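Local coordinates for cystathionine beta-lyase family protein, YNBB B.subtilis ortholog (Clostridium acetobutylicum, PDB 3HVY), which is a putative pyridoxal-phosphate-dependent lyase of the methionine gamma-lyase family, probably acting on sulfur amino acids and possibly involved in aluminium resistance, at residues V300-E303 and A304-A308; Q385-S388 and I389-S392. All coordinates share one frame; numbering follows the deposited sequence.

Along the chain from the N terminus, contact 1 comes first, inside the long helix 287-317, where V300-E303 leads directly into A304-A308; no loop is closed, since the two segments are successive turns of one helix. Contact 2 follows in series: Q385-S388 runs into I389-S392 in the connection between strands 376-379 and 392-396, so it bends the chain just before it enters the five-stranded antiparallel sheet. Neither contact encloses or crosses the other. Their centres lie about 13 Å apart, yet they touch through I389, whose CG1 is 3.8 Å from V300 CG1 and whose CD1 is 3.9 Å from A304 CB, tying helix to loop.

Contact 1: V300-E303 and A304-A308; sequences VTIE and AVKGA. With EDO (1,2-ethanediol), chain Y.
K306 sends its side chain back beside I302, one helical turn earlier, and on to a bound 1,2-ethanediol that E303 also holds. Its CB starts near I302 O; CG then comes to 3.2 Å from that same I302 O, because a chi1 of -70° sets CG anti to the carbonyl carbon. Beyond CG the chain is fully extended. CD passes C2 of the ethanediol, while CE packs obliquely across the CG2 branch of I302 at 3.8 Å. The tip, NZ, makes a weak hydrogen bond to ethanediol O2 (2.8 Å), and its stronger partner is D39 of helix 18-55, with which it forms a salt bridge.

E303 takes both ends of the diol, sharing O2 with K306. Its chain bends at chi2 (-60°), and the carboxylate grips both hydroxyls: O1 donates to OE1 and O2 to OE2, each pair 2.6 Å apart. The other branch of I302 ends in CD1, which lies against CG2 of V305 at 4.0 Å, the two side chains running side by side.

Four successive i to i+4 bonds define the alpha-helix beneath, the straightest being K306 N to I302 O, 2.9 Å with an N-H...O angle of 170°. Helix 287-317 packs here against helix 18-55 through I302, V305 and K306, and E303 OE1 accepts the N-H of F411, first residue of helix 411-422. T301 touches N245, which follows the cofactor-bearing K244.

E303 OE2 and K306 NZ stand 4.9 Å apart, too far for a direct salt bridge. Ethanediol O2, probably from the crystallisation liquor, links them by one short bond to OE2 and one weak bond to NZ, and the nearness of opposite charges probably helps to keep both groups ionised.

Contact 2: Q385-S388 and I389-S392; sequences QGAS and IELS
A387 turns its methyl toward the following segment and lays it alongside the side chain of E390, three residues on: CB is 3.7 Å from OE2 and 4.1 Å from CG. The carboxylate reaches this place because E390 CG stands anti to the carbonyl carbon (chi1 -55°) and the chain stays extended beyond it, doubling back beside the loop. There it takes two backbone N-H groups, F383 N on OE1 and V384 N on OE2, so both oxygens of the buried group have partners and its rotation is limited.

On another part of the bend, S388 and S392 approach each other without bonding. S392 OG is 3.9 Å from S388 CB and equally far from S388 O. Its chi1 of 48° holds OG between the backbone N and the carbonyl carbon, 2.9 Å from E390 O. The same OG is hydrogen-bonded to Q406 NE2.

The bend belongs to the connection between strands 376-379 and 392-396 of the antiparallel sheet, and S392 is already in the second strand. A387 also touches I243, beside the cofactor-bearing K244, which places the loop near the pyridoxal-phosphate site of this enzyme family. No hydrogen bond joins the two halves; polar partners come from elsewhere in the fold: S388 OG is bonded to Y221 OH, and I389 O takes a backbone bond from G408, while the buried I389 N has no partner in the model.

The I389 side chain packs on helix 287-317. Ahead of the bend, Q385 OE1 accepts Y71 N, and Q385 N bonds S67 OG, both of a neighbouring subunit.

Contact 1: V300-E303 and A304-A308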
loop_
_atom_site.group_PDB
_atom_site.type_symbol
_atom_site.label_atom_id
_atom_site.label_comp_id
_atom_site.label_asym_id
_atom_site.label_seq_id
_atom_site.Cartn_x
_atom_site.Cartn_y
_atom_site.Cartn_z
ATOM N N VAL D 300 -21.795 7.755 8.196
ATOM C CA VAL D 300 -21.848 6.316 8.313
ATOM C C VAL D 300 -22.338 5.853 9.689
ATOM O O VAL D 300 -23.136 4.904 9.783
ATOM C CB VAL D 300 -20.503 5.686 7.917
ATOM C CG1 VAL D 300 -20.533 4.189 8.168
ATOM C CG2 VAL D 300 -20.248 5.951 6.381
ATOM N N THR D 301 -21.936 6.569 10.739
ATOM C CA THR D 301 -22.390 6.254 12.105
ATOM C C THR D 301 -23.896 6.315 12.195
ATOM O O THR D 301 -24.506 5.384 12.718
ATOM C CB THR D 301 -21.727 7.176 13.159
ATOM O OG1 THR D 301 -20.311 6.957 13.159
ATOM C CG2 THR D 301 -22.307 7.032 14.566
ATOM N N ILE D 302 -24.518 7.315 11.552
ATOM C CA ILE D 302 -25.931 7.498 11.636
ATOM C C ILE D 302 -26.674 6.529 10.741
ATOM O O ILE D 302 -27.802 6.165 11.038
ATOM C CB ILE D 302 -26.317 8.973 11.428
ATOM C CG1 ILE D 302 -25.793 9.804 12.627
ATOM C CG2 ILE D 302 -27.906 9.202 11.253
ATOM C CD1 ILE D 302 -26.482 9.490 13.976
ATOM N N GLU D 303 -26.043 6.052 9.678
ATOM C CA GLU D 303 -26.620 4.940 8.935
ATOM C C GLU D 303 -26.758 3.710 9.864
ATOM O O GLU D 303 -27.777 3.010 9.832
ATOM C CB GLU D 303 -25.763 4.565 7.737
ATOM C CG GLU D 303 -25.671 5.637 6.637
ATOM C CD GLU D 303 -27.030 5.991 6.052
ATOM O OE1 GLU D 303 -27.666 5.107 5.442
ATOM O OE2 GLU D 303 -27.468 7.164 6.196
ATOM N N ALA D 304 -25.753 3.476 10.696
ATOM C CA ALA D 304 -25.759 2.305 11.600
ATOM C C ALA D 304 -26.786 2.524 12.718
ATOM O O ALA D 304 -27.513 1.614 13.070
ATOM C CB ALA D 304 -24.368 2.056 12.137
ATOM N N VAL D 305 -26.888 3.749 13.227
ATOM C CA VAL D 305 -27.904 4.096 14.196
ATOM C C VAL D 305 -29.295 3.837 13.626
ATOM O O VAL D 305 -30.114 3.193 14.282
ATOM C CB VAL D 305 -27.780 5.526 14.743
ATOM C CG1 VAL D 305 -28.926 5.836 15.750
ATOM C CG2 VAL D 305 -26.395 5.790 15.444
ATOM N N LYS D 306 -29.579 4.322 12.417
ATOM C CA LYS D 306 -30.855 4.076 11.773
ATOM C C LYS D 306 -31.131 2.610 11.634
ATOM O O LYS D 306 -32.238 2.208 11.832
ATOM C CB LYS D 306 -30.917 4.787 10.437
ATOM C CG LYS D 306 -31.011 6.309 10.595
ATOM C CD LYS D 306 -31.116 7.004 9.191
ATOM C CE LYS D 306 -31.155 8.536 9.341
ATOM N NZ LYS D 306 -31.431 9.318 8.097
ATOM N N GLY D 307 -30.122 1.805 11.304
ATOM C CA GLY D 307 -30.290 0.367 11.224
ATOM C C GLY D 307 -30.653 -0.228 12.552
ATOM O O GLY D 307 -31.516 -1.072 12.631
ATOM N N ALA D 308 -30.034 0.257 13.617
ATOM C CA ALA D 308 -30.320 -0.252 14.953
ATOM C C ALA D 308 -31.809 0.041 15.382
ATOM O O ALA D 308 -32.539 -0.828 15.858
ATOM C CB ALA D 308 -29.323 0.396 15.971
HETATM C C1 EDO Y . -30.826 6.751 4.508
HETATM O O1 EDO Y . -29.828 5.793 4.196
HETATM C C2 EDO Y . -30.608 7.243 5.918
HETATM O O2 EDO Y . -29.778 8.414 5.998
#

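Contact 2: Q385-S388 and I389-S392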
loop_
_atom_site.group_PDB
_atom_site.type_symbol
_atom_site.label_atom_id
_atom_site.label_comp_id
_atom_site.label_asym_id
_atom_site.label_seq_id
_atom_site.Cartn_x
_atom_site.Cartn_y
_atom_site.Cartn_z
ATOM N N GLN D 385 -11.660 -6.940 8.398
ATOM C CA GLN D 385 -11.834 -8.071 9.304
ATOM C C GLN D 385 -12.062 -7.574 10.699
ATOM O O GLN D 385 -11.200 -6.903 11.283
ATOM C CB GLN D 385 -10.644 -9.012 9.263
ATOM C CG GLN D 385 -10.902 -10.340 10.018
ATOM C CD GLN D 385 -9.601 -11.015 10.382
ATOM O OE1 GLN D 385 -8.756 -10.412 11.000
ATOM N NE2 GLN D 385 -9.432 -12.264 9.979
ATOM N N GLY D 386 -13.247 -7.903 11.229
ATOM C CA GLY D 386 -13.614 -7.537 12.568
ATOM C C GLY D 386 -14.233 -6.191 12.735
ATOM O O GLY D 386 -14.502 -5.816 13.866
ATOM N N ALA D 387 -14.403 -5.431 11.635
ATOM C CA ALA D 387 -14.921 -4.043 11.688
ATOM C C ALA D 387 -16.361 -4.061 12.151
ATOM O O ALA D 387 -17.168 -4.716 11.552
ATOM C CB ALA D 387 -14.860 -3.349 10.308
ATOM N N SER D 388 -16.719 -3.362 13.215
ATOM C CA SER D 388 -18.117 -3.522 13.581
ATOM C C SER D 388 -19.010 -2.363 13.202
ATOM O O SER D 388 -20.205 -2.417 13.474
ATOM C CB SER D 388 -18.306 -4.060 14.995
ATOM O OG SER D 388 -17.434 -3.450 15.898
ATOM N N ILE D 389 -18.475 -1.379 12.458
ATOM C CA ILE D 389 -19.327 -0.375 11.880
ATOM C C ILE D 389 -20.008 -0.991 10.623
ATOM O O ILE D 389 -20.966 -0.430 10.065
ATOM C CB ILE D 389 -18.517 0.903 11.559
ATOM C CG1 ILE D 389 -19.398 2.082 11.149
ATOM C CG2 ILE D 389 -17.434 0.591 10.496
ATOM C CD1 ILE D 389 -20.487 2.453 12.155
ATOM N N GLU D 390 -19.499 -2.114 10.155
ATOM C CA GLU D 390 -20.145 -2.859 9.077
ATOM C C GLU D 390 -21.149 -3.796 9.699
ATOM O O GLU D 390 -20.941 -4.271 10.824
ATOM C CB GLU D 390 -19.158 -3.679 8.259
ATOM C CG GLU D 390 -18.030 -2.923 7.683
ATOM C CD GLU D 390 -17.186 -3.714 6.684
ATOM O OE1 GLU D 390 -17.757 -4.441 5.793
ATOM O OE2 GLU D 390 -15.924 -3.549 6.760
ATOM N N LEU D 391 -22.190 -4.128 8.945
ATOM C CA LEU D 391 -23.266 -4.972 9.423
ATOM C C LEU D 391 -22.695 -6.275 9.961
ATOM O O LEU D 391 -22.018 -7.048 9.253
ATOM C CB LEU D 391 -24.317 -5.266 8.340
ATOM C CG LEU D 391 -25.554 -6.026 8.827
ATOM C CD1 LEU D 391 -26.357 -5.211 9.856
ATOM C CD2 LEU D 391 -26.434 -6.494 7.681
ATOM N N SER D 392 -22.989 -6.510 11.218
ATOM C CA SER D 392 -22.493 -7.722 11.920
ATOM C C SER D 392 -23.372 -8.029 13.133
ATOM O O SER D 392 -24.224 -7.245 13.504
ATOM C CB SER D 392 -21.064 -7.449 12.359
ATOM O OG SER D 392 -20.951 -6.169 13.026
#